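Local coordinates for protein putative diguanylate cyclase (GGDEF) with PAS/PAC domain (Rhodopseudomonas palustris, PDB 3LIF) that probably makes cyclic di-GMP from two GTP through its GGDEF domain, this fragment being its extracellular PDC-fold sensor domain, at residues H104-T115 with F128-T136. Residues are numbered along the deposited sequence; the frame is centred on the assembly and turned at random.
Sequences HRANDDHTLLIT and FVVSRRLET
Arg133 of strand 126-135 reaches across to His104 and Asn107 at the C-terminal end of helix 99-106, a worked example of an arginine gripping carbonyls where a helix ends. Its NE donates to His104 O at 3.1 Å, the oxygen tilted 24° from the guanidinium plane, and more weakly to Asn107 O. CG stands anti to the backbone N (chi1 -179°), and a bend at chi3 brings the guanidinium across the helix end. Asp108 CA covers one face of that group, offset toward its rim, while NH1 forms a salt bridge with Glu135 OE1. A leucine in place of Arg133 would probably leave both carbonyls without this donor and Glu135 without its partner in the strand. The His104 ring lies over the strand backbone, with Arg133 N 3.6 Å above its plane.

The close-knit part is the ladder, where the two strands pair antiparallel. Leu113 N gives a bond to Ser131 O, and Thr115 N one to Val129 O, both 2.8 Å long; Ile114 and Val130 form the non-hydrogen-bonded pair between them. Beside them, one water links Leu113 O, Thr115 OG1 and Ser131 OG. Backbone pairing stops short of the solvent side, where Asp108, His110 and Thr111 are exposed. There the His110 ring and Arg132 guanidinium lie 46° apart, and Asp109 OD2 accepts from Thr111 N in an Asx turn.

The hairpin forms one margin of one of the two five-stranded antiparallel sheets of this PDC-fold domain. Strand 113-119 is outermost, and strand 126-135 pairs onward with 141-149. Tyr100 of helix 99-106 covers the face bearing Leu113 and Ser131; Ile114, on the other face, packs against Phe32 of the long helix 5-47.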
ATOM      1  N   HIS A 104      10.053 -13.360  -7.087  1.00 32.01           N
ATOM      2  CA  HIS A 104       9.886 -14.553  -6.313  1.00 32.32           C
ATOM      3  C   HIS A 104      10.547 -15.772  -6.872  1.00 33.60           C
ATOM      4  O   HIS A 104      10.849 -16.704  -6.108  1.00 34.12           O
ATOM      5  CB  HIS A 104       8.421 -14.819  -6.059  1.00 32.27           C
ATOM      6  CG  HIS A 104       7.816 -13.798  -5.156  1.00 32.93           C
ATOM      7  ND1 HIS A 104       6.667 -13.096  -5.472  1.00 34.83           N
ATOM      8  CD2 HIS A 104       8.267 -13.277  -3.994  1.00 30.22           C
ATOM      9  CE1 HIS A 104       6.401 -12.222  -4.518  1.00 32.60           C
ATOM     10  NE2 HIS A 104       7.362 -12.306  -3.616  1.00 35.41           N
ATOM     11  N   ARG A 105      10.724 -15.828  -8.200  1.00 34.68           N
ATOM     12  CA  ARG A 105      11.360 -16.989  -8.779  1.00 35.38           C
ATOM     13  C   ARG A 105      12.855 -16.958  -8.440  1.00 36.24           C
ATOM     14  O   ARG A 105      13.504 -17.977  -8.342  1.00 35.64           O
ATOM     15  CB  ARG A 105      11.184 -17.023 -10.280  1.00 36.39           C
ATOM     16  CG  ARG A 105      11.838 -18.240 -10.928  1.00 35.45           C
ATOM     17  CD  ARG A 105      11.656 -18.253 -12.400  1.00 33.34           C
ATOM     18  NE  ARG A 105      12.182 -17.034 -12.992  1.00 34.26           N
ATOM     19  CZ  ARG A 105      11.924 -16.619 -14.239  1.00 33.36           C
ATOM     20  NH1 ARG A 105      11.115 -17.312 -15.039  1.00 31.38           N
ATOM     21  NH2 ARG A 105      12.446 -15.477 -14.669  1.00 32.45           N
ATOM     22  N   ALA A 106      13.396 -15.774  -8.258  1.00 36.99           N
ATOM     23  CA  ALA A 106      14.790 -15.668  -7.982  1.00 38.74           C
ATOM     24  C   ALA A 106      15.156 -15.768  -6.492  1.00 40.26           C
ATOM     25  O   ALA A 106      16.278 -16.129  -6.200  1.00 41.82           O
ATOM     26  CB  ALA A 106      15.319 -14.382  -8.561  1.00 37.52           C
ATOM     27  N   ASN A 107      14.261 -15.416  -5.561  1.00 41.32           N
ATOM     28  CA  ASN A 107      14.601 -15.338  -4.125  1.00 41.80           C
ATOM     29  C   ASN A 107      13.693 -16.169  -3.262  1.00 42.22           C
ATOM     30  O   ASN A 107      12.472 -16.034  -3.335  1.00 41.71           O
ATOM     31  CB  ASN A 107      14.499 -13.919  -3.595  1.00 41.97           C
ATOM     32  CG  ASN A 107      15.153 -12.916  -4.493  1.00 44.46           C
ATOM     33  OD1 ASN A 107      14.597 -12.531  -5.523  1.00 50.09           O
ATOM     34  ND2 ASN A 107      16.323 -12.452  -4.101  1.00 45.54           N
ATOM     35  N   ASP A 108      14.291 -17.014  -2.432  1.00 43.37           N
ATOM     36  CA  ASP A 108      13.523 -17.862  -1.503  1.00 44.91           C
ATOM     37  C   ASP A 108      13.343 -17.087  -0.210  1.00 44.65           C
ATOM     38  O   ASP A 108      14.198 -17.196   0.695  1.00 44.86           O
ATOM     39  CB  ASP A 108      14.300 -19.144  -1.149  1.00 44.91           C
ATOM     40  CG  ASP A 108      15.698 -18.818  -0.562  0.50 46.60           C
ATOM     41  OD1 ASP A 108      16.303 -17.792  -0.978  0.50 47.31           O
ATOM     42  OD2 ASP A 108      16.187 -19.562   0.317  0.50 47.49           O
ATOM     43  N   ASP A 109      12.255 -16.332  -0.121  1.00 44.20           N
ATOM     44  CA  ASP A 109      11.900 -15.632   1.103  1.00 44.32           C
ATOM     45  C   ASP A 109      10.395 -15.392   1.273  1.00 43.89           C
ATOM     46  O   ASP A 109       9.599 -15.574   0.339  1.00 44.57           O
ATOM     47  CB  ASP A 109      12.671 -14.345   1.224  1.00 44.05           C
ATOM     48  CG  ASP A 109      12.154 -13.273   0.327  1.00 47.75           C
ATOM     49  OD1 ASP A 109      12.996 -12.492  -0.179  1.00 51.20           O
ATOM     50  OD2 ASP A 109      10.917 -13.177   0.144  1.00 51.03           O
ATOM     51  N   HIS A 110      10.003 -14.994   2.473  1.00 42.49           N
ATOM     52  CA  HIS A 110       8.591 -14.921   2.784  1.00 41.58           C
ATOM     53  C   HIS A 110       8.003 -13.532   2.842  1.00 41.03           C
ATOM     54  O   HIS A 110       6.896 -13.391   3.287  1.00 41.52           O
ATOM     55  CB  HIS A 110       8.299 -15.662   4.099  1.00 42.12           C
ATOM     56  CG  HIS A 110       8.858 -17.054   4.117  0.50 40.71           C
ATOM     57  ND1 HIS A 110       8.095 -18.168   4.405  0.50 39.36           N
ATOM     58  CD2 HIS A 110      10.094 -17.509   3.812  0.50 37.33           C
ATOM     59  CE1 HIS A 110       8.849 -19.244   4.308  0.50 38.88           C
ATOM     60  NE2 HIS A 110      10.062 -18.871   3.938  0.50 38.08           N
ATOM     61  N   THR A 111       8.704 -12.517   2.369  1.00 39.79           N
ATOM     62  CA  THR A 111       8.198 -11.162   2.411  1.00 38.87           C
ATOM     63  C   THR A 111       6.947 -10.955   1.563  1.00 37.28           C
ATOM     64  O   THR A 111       6.953 -11.319   0.417  1.00 37.44           O
ATOM     65  CB  THR A 111       9.266 -10.228   1.818  1.00 40.27           C
ATOM     66  OG1 THR A 111      10.401 -10.162   2.706  1.00 42.09           O
ATOM     67  CG2 THR A 111       8.688  -8.800   1.559  1.00 39.67           C
ATOM     68  N   LEU A 112       5.884 -10.350   2.098  1.00 35.35           N
ATOM     69  CA  LEU A 112       4.826  -9.815   1.258  1.00 33.05           C
ATOM     70  C   LEU A 112       5.599  -8.853   0.359  1.00 32.10           C
ATOM     71  O   LEU A 112       6.348  -8.077   0.876  1.00 33.05           O
ATOM     72  CB  LEU A 112       3.951  -8.994   2.109  1.00 32.17           C
ATOM     73  CG  LEU A 112       2.472  -9.260   2.106  1.00 33.88           C
ATOM     74  CD1 LEU A 112       1.685  -7.922   2.290  1.00 28.82           C
ATOM     75  CD2 LEU A 112       2.025  -9.984   0.876  1.00 32.34           C
ATOM     76  N   LEU A 113       5.511  -8.912  -0.962  1.00 30.68           N
ATOM     77  CA  LEU A 113       6.302  -7.970  -1.768  1.00 28.43           C
ATOM     78  C   LEU A 113       5.319  -6.952  -2.229  1.00 27.38           C
ATOM     79  O   LEU A 113       4.165  -7.318  -2.612  1.00 27.18           O
ATOM     80  CB  LEU A 113       6.870  -8.639  -2.985  1.00 28.01           C
ATOM     81  CG  LEU A 113       8.074  -8.111  -3.783  1.00 28.34           C
ATOM     82  CD1 LEU A 113       7.689  -8.166  -5.320  1.00 29.68           C
ATOM     83  CD2 LEU A 113       8.701  -6.788  -3.418  1.00 18.22           C
ATOM     84  N   ILE A 114       5.724  -5.685  -2.162  1.00 25.49           N
ATOM     85  CA  ILE A 114       4.821  -4.634  -2.648  1.00 25.23           C
ATOM     86  C   ILE A 114       5.341  -4.074  -3.930  1.00 24.58           C
ATOM     87  O   ILE A 114       6.475  -3.691  -4.006  1.00 25.63           O
ATOM     88  CB  ILE A 114       4.642  -3.477  -1.655  1.00 25.96           C
ATOM     89  CG1 ILE A 114       4.154  -4.012  -0.306  1.00 23.77           C
ATOM     90  CG2 ILE A 114       3.698  -2.380  -2.252  1.00 22.29           C
ATOM     91  CD1 ILE A 114       4.295  -3.037   0.723  1.00 22.37           C
ATOM     92  N   THR A 115       4.519  -4.051  -4.948  1.00 23.60           N
ATOM     93  CA  THR A 115       5.009  -3.748  -6.279  1.00 23.43           C
ATOM     94  C   THR A 115       4.036  -2.778  -6.903  1.00 23.29           C
ATOM     95  O   THR A 115       2.815  -2.924  -6.724  1.00 23.78           O
ATOM     96  CB  THR A 115       4.963  -5.013  -7.113  1.00 23.44           C
ATOM     97  OG1 THR A 115       5.919  -5.933  -6.591  1.00 23.46           O
ATOM     98  CG2 THR A 115       5.252  -4.709  -8.561  1.00 22.56           C
ATOM     99  N   PHE A 128      -1.358  -0.709  -7.098  1.00 23.72           N
ATOM    100  CA  PHE A 128      -0.277  -1.406  -6.430  1.00 23.44           C
ATOM    101  C   PHE A 128      -0.755  -2.798  -6.015  1.00 22.96           C
ATOM    102  O   PHE A 128      -1.963  -3.068  -5.858  1.00 21.84           O
ATOM    103  CB  PHE A 128       0.174  -0.657  -5.187  1.00 23.61           C
ATOM    104  CG  PHE A 128       0.981   0.530  -5.490  1.00 23.58           C
ATOM    105  CD1 PHE A 128       0.374   1.662  -5.998  1.00 20.92           C
ATOM    106  CD2 PHE A 128       2.370   0.491  -5.307  1.00 24.58           C
ATOM    107  CE1 PHE A 128       1.129   2.768  -6.310  1.00 24.75           C
ATOM    108  CE2 PHE A 128       3.166   1.581  -5.600  1.00 25.02           C
ATOM    109  CZ  PHE A 128       2.548   2.734  -6.118  1.00 27.74           C
ATOM    110  N   VAL A 129       0.214  -3.655  -5.761  1.00 22.47           N
ATOM    111  CA  VAL A 129      -0.079  -5.039  -5.655  1.00 22.81           C
ATOM    112  C   VAL A 129       0.869  -5.624  -4.647  1.00 24.03           C
ATOM    113  O   VAL A 129       1.980  -5.088  -4.434  1.00 25.00           O
ATOM    114  CB  VAL A 129       0.122  -5.663  -7.063  1.00 22.49           C
ATOM    115  CG1 VAL A 129       1.132  -6.810  -7.074  1.00 19.89           C
ATOM    116  CG2 VAL A 129      -1.169  -5.994  -7.642  1.00 20.58           C
ATOM    117  N   VAL A 130       0.470  -6.756  -4.083  1.00 24.31           N
ATOM    118  CA  VAL A 130       1.186  -7.358  -2.970  1.00 24.80           C
ATOM    119  C   VAL A 130       1.297  -8.849  -3.344  1.00 26.02           C
ATOM    120  O   VAL A 130       0.376  -9.393  -4.039  1.00 26.98           O
ATOM    121  CB  VAL A 130       0.285  -7.123  -1.718  1.00 25.34           C
ATOM    122  CG1 VAL A 130      -0.747  -8.268  -1.489  1.00 21.78           C
ATOM    123  CG2 VAL A 130       1.074  -6.764  -0.511  1.00 25.00           C
ATOM    124  N   SER A 131       2.403  -9.515  -2.982  1.00 25.42           N
ATOM    125  CA  SER A 131       2.596 -10.864  -3.506  1.00 25.56           C
ATOM    126  C   SER A 131       3.510 -11.761  -2.671  1.00 26.88           C
ATOM    127  O   SER A 131       4.420 -11.291  -1.973  1.00 25.44           O
ATOM    128  CB  SER A 131       3.120 -10.794  -4.976  1.00 25.46           C
ATOM    129  OG  SER A 131       4.508 -10.450  -5.050  1.00 24.15           O
ATOM    130  N   ARG A 132       3.289 -13.072  -2.785  1.00 28.31           N
ATOM    131  CA  ARG A 132       4.096 -14.060  -2.033  1.00 29.10           C
ATOM    132  C   ARG A 132       4.553 -15.233  -2.899  1.00 29.25           C
ATOM    133  O   ARG A 132       3.793 -15.737  -3.745  1.00 31.19           O
ATOM    134  CB  ARG A 132       3.386 -14.511  -0.704  1.00 28.80           C
ATOM    135  CG  ARG A 132       4.002 -13.826   0.526  1.00 30.85           C
ATOM    136  CD  ARG A 132       3.198 -13.923   1.863  1.00 43.16           C
ATOM    137  NE  ARG A 132       3.807 -14.946   2.722  1.00 45.60           N
ATOM    138  CZ  ARG A 132       4.975 -15.454   2.386  1.00 46.99           C
ATOM    139  NH1 ARG A 132       5.558 -14.970   1.278  1.00 49.71           N
ATOM    140  NH2 ARG A 132       5.558 -16.377   3.127  1.00 45.68           N
ATOM    141  N   ARG A 133       5.787 -15.669  -2.706  1.00 29.43           N
ATOM    142  CA  ARG A 133       6.299 -16.873  -3.367  1.00 29.83           C
ATOM    143  C   ARG A 133       5.589 -18.181  -3.003  1.00 31.05           C
ATOM    144  O   ARG A 133       5.559 -18.522  -1.817  1.00 32.71           O
ATOM    145  CB  ARG A 133       7.734 -17.060  -2.973  1.00 28.90           C
ATOM    146  CG  ARG A 133       8.386 -18.250  -3.593  1.00 30.29           C
ATOM    147  CD  ARG A 133       9.639 -18.592  -2.822  1.00 35.18           C
ATOM    148  NE  ARG A 133      10.768 -18.632  -3.723  1.00 41.75           N
ATOM    149  CZ  ARG A 133      11.484 -19.719  -3.978  1.00 41.30           C
ATOM    150  NH1 ARG A 133      11.165 -20.869  -3.355  1.00 39.39           N
ATOM    151  NH2 ARG A 133      12.487 -19.631  -4.862  1.00 35.27           N
ATOM    152  N   LEU A 134       5.028 -18.914  -3.986  1.00 31.59           N
ATOM    153  CA  LEU A 134       4.508 -20.310  -3.791  1.00 31.28           C
ATOM    154  C   LEU A 134       5.609 -21.368  -3.805  1.00 32.23           C
ATOM    155  O   LEU A 134       6.642 -21.208  -4.475  1.00 33.35           O
ATOM    156  CB  LEU A 134       3.531 -20.666  -4.869  1.00 29.79           C
ATOM    157  CG  LEU A 134       2.391 -19.677  -4.857  1.00 29.93           C
ATOM    158  CD1 LEU A 134       1.397 -20.102  -5.898  1.00 26.61           C
ATOM    159  CD2 LEU A 134       1.765 -19.569  -3.428  1.00 28.19           C
ATOM    160  N   GLU A 135       5.414 -22.436  -3.053  1.00 33.38           N
ATOM    161  CA  GLU A 135       6.446 -23.457  -2.933  1.00 34.64           C
ATOM    162  C   GLU A 135       5.792 -24.834  -2.867  1.00 36.50           C
ATOM    163  O   GLU A 135       4.618 -24.989  -2.487  1.00 35.91           O
ATOM    164  CB  GLU A 135       7.377 -23.215  -1.741  1.00 33.69           C
ATOM    165  CG  GLU A 135       8.455 -22.192  -2.033  0.50 32.77           C
ATOM    166  CD  GLU A 135       9.429 -21.974  -0.877  0.50 32.10           C
ATOM    167  OE1 GLU A 135      10.321 -21.119  -1.053  0.50 30.56           O
ATOM    168  OE2 GLU A 135       9.305 -22.635   0.192  0.50 30.05           O
ATOM    169  N   THR A 136       6.552 -25.840  -3.293  1.00 38.67           N
ATOM    170  CA  THR A 136       6.138 -27.241  -3.099  1.00 39.35           C
ATOM    171  C   THR A 136       6.800 -27.767  -1.819  1.00 40.91           C
ATOM    172  O   THR A 136       7.815 -27.190  -1.314  1.00 40.93           O
ATOM    173  CB  THR A 136       6.584 -28.109  -4.273  1.00 38.75           C
ATOM    174  OG1 THR A 136       7.901 -27.714  -4.700  1.00 36.74           O
ATOM    175  CG2 THR A 136       5.630 -27.950  -5.371  1.00 37.38           C
TER
HETATM  176  O   HOH W   1       4.130  -7.634  -5.450  1.00 20.21           O